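PDB 2EAB: alpha-fucosidase from Bifidobacterium bifidum, which probably hydrolyses terminal alpha-1,2-linked L-fucose from glycans through this catalytic region of a longer, membrane-associated protein. Local coordinates for residues V745-Q748 and L749-M753. Residues are numbered along the deposited sequence; the frame is centred on the assembly and turned at random.
Sequences VELQ and LKNAM
Leu-747 lies alongside Asn-751, both side chains pointing the same way, with the methyl CD2 of Leu-747 3.7 Å from ND2 of Asn-751. Chi1 of -61° sets the amide of Asn-751 beside its own backbone N, and both nitrogens turn to one carbonyl: O of Leu-747 takes the backbone N at 2.9 Å and, weakly, ND2 at 3.2 Å. Asparagine suits this last helical turn, its short amide reaching back to a carbonyl of the turn before. The helix is 738-751, part of the family 95 catalytic domain, whose relatives are built on an (alpha/alpha)6 barrel; Ala-752 is the first residue to leave helical geometry, its N bonding weakly to O of Gln-748 (2.8 Å). On the buried face, CG1 of Val-745 meets CD1 of Leu-749 at 4.2 Å; Val-745 packs on helix 767-780 and Leu-749 reaches helix 365-386 as well, a setting that suits branched apolar residues. Gln-748 is extended, CG anti to the backbone N (chi1 -178°) and 4.1 Å from CB of Ala-752; its buried amide is satisfied by Asn-772, Gly-768 and Asp-759. On the more open side, Glu-746 and Lys-750 bring opposite charges to one face, four residues apart, but OE2 and NZ stay 4.7 Å apart. A water bridges them, accepting from NZ at 2.8 Å and donating weakly to OE2, which also forms a salt bridge with Lys-368.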
loop_
_atom_site.group_PDB
_atom_site.type_symbol
_atom_site.label_atom_id
_atom_site.label_comp_id
_atom_site.label_asym_id
_atom_site.label_seq_id
_atom_site.Cartn_x
_atom_site.Cartn_y
_atom_site.Cartn_z
ATOM N N VAL A 745 -7.015 -8.698 14.457
ATOM C CA VAL A 745 -7.644 -9.075 13.190
ATOM C C VAL A 745 -9.163 -9.182 13.369
ATOM O O VAL A 745 -9.927 -8.649 12.566
ATOM C CB VAL A 745 -7.065 -10.395 12.622
ATOM C CG1 VAL A 745 -7.876 -10.872 11.421
ATOM C CG2 VAL A 745 -5.602 -10.219 12.227
ATOM N N GLU A 746 -9.590 -9.843 14.444
ATOM C CA GLU A 746 -11.012 -9.966 14.769
ATOM C C GLU A 746 -11.663 -8.596 14.875
ATOM O O GLU A 746 -12.752 -8.374 14.344
ATOM C CB GLU A 746 -11.197 -10.669 16.106
ATOM C CG GLU A 746 -11.077 -12.164 16.102
ATOM C CD GLU A 746 -11.435 -12.739 17.461
ATOM O OE1 GLU A 746 -10.881 -12.265 18.476
ATOM O OE2 GLU A 746 -12.280 -13.658 17.518
ATOM N N LEU A 747 -10.991 -7.688 15.575
ATOM C CA LEU A 747 -11.521 -6.345 15.769
ATOM C C LEU A 747 -11.593 -5.558 14.466
ATOM O O LEU A 747 -12.548 -4.806 14.260
ATOM C CB LEU A 747 -10.733 -5.589 16.838
ATOM C CG LEU A 747 -10.963 -6.068 18.279
ATOM C CD1 LEU A 747 -9.908 -5.510 19.224
ATOM C CD2 LEU A 747 -12.371 -5.729 18.771
ATOM N N GLN A 748 -10.605 -5.728 13.585
ATOM C CA GLN A 748 -10.658 -5.093 12.269
ATOM C C GLN A 748 -11.864 -5.584 11.473
ATOM O O GLN A 748 -12.586 -4.789 10.870
ATOM C CB GLN A 748 -9.374 -5.323 11.469
ATOM C CG GLN A 748 -9.415 -4.616 10.110
ATOM C CD GLN A 748 -8.188 -4.850 9.258
ATOM O OE1 GLN A 748 -7.544 -5.892 9.342
ATOM N NE2 GLN A 748 -7.867 -3.876 8.410
ATOM N N LEU A 749 -12.087 -6.894 11.482
ATOM C CA LEU A 749 -13.201 -7.468 10.742
ATOM C C LEU A 749 -14.543 -7.004 11.304
ATOM O O LEU A 749 -15.474 -6.753 10.548
ATOM C CB LEU A 749 -13.100 -8.999 10.698
ATOM C CG LEU A 749 -12.338 -9.569 9.492
ATOM C CD1 LEU A 749 -10.955 -8.934 9.304
ATOM C CD2 LEU A 749 -12.201 -11.074 9.598
ATOM N N LYS A 750 -14.629 -6.860 12.621
ATOM C CA LYS A 750 -15.879 -6.442 13.261
ATOM C C LYS A 750 -16.162 -4.943 13.143
ATOM O O LYS A 750 -17.325 -4.531 13.077
ATOM C CB LYS A 750 -15.896 -6.844 14.735
ATOM C CG LYS A 750 -16.026 -8.336 14.961
ATOM C CD LYS A 750 -15.899 -8.681 16.434
ATOM C CE LYS A 750 -15.926 -10.180 16.631
ATOM N NZ LYS A 750 -15.805 -10.547 18.065
ATOM N N ASN A 751 -15.104 -4.137 13.103
ATOM C CA ASN A 751 -15.237 -2.690 13.275
ATOM C C ASN A 751 -14.651 -1.820 12.165
ATOM O O ASN A 751 -14.719 -0.595 12.253
ATOM C CB ASN A 751 -14.622 -2.269 14.612
ATOM C CG ASN A 751 -15.296 -2.927 15.796
ATOM O OD1 ASN A 751 -16.471 -2.687 16.068
ATOM N ND2 ASN A 751 -14.553 -3.764 16.508
ATOM N N ALA A 752 -14.083 -2.433 11.132
ATOM C CA ALA A 752 -13.395 -1.659 10.094
ATOM C C ALA A 752 -13.525 -2.251 8.690
ATOM O O ALA A 752 -12.721 -1.949 7.802
ATOM C CB ALA A 752 -11.923 -1.436 10.468
ATOM N N MET A 753 -14.555 -3.072 8.482
ATOM C CA MET A 753 -14.831 -3.635 7.168
ATOM C C MET A 753 -16.268 -3.367 6.749
ATOM O O MET A 753 -17.203 -3.649 7.504
ATOM C CB MET A 753 -14.577 -5.143 7.170
ATOM C CG MET A 753 -13.115 -5.517 7.296
ATOM S SD MET A 753 -12.245 -5.226 5.750
ATOM C CE MET A 753 -12.529 -6.796 4.972
HETATM O O HOH W 1 -15.615 -13.333 17.684
#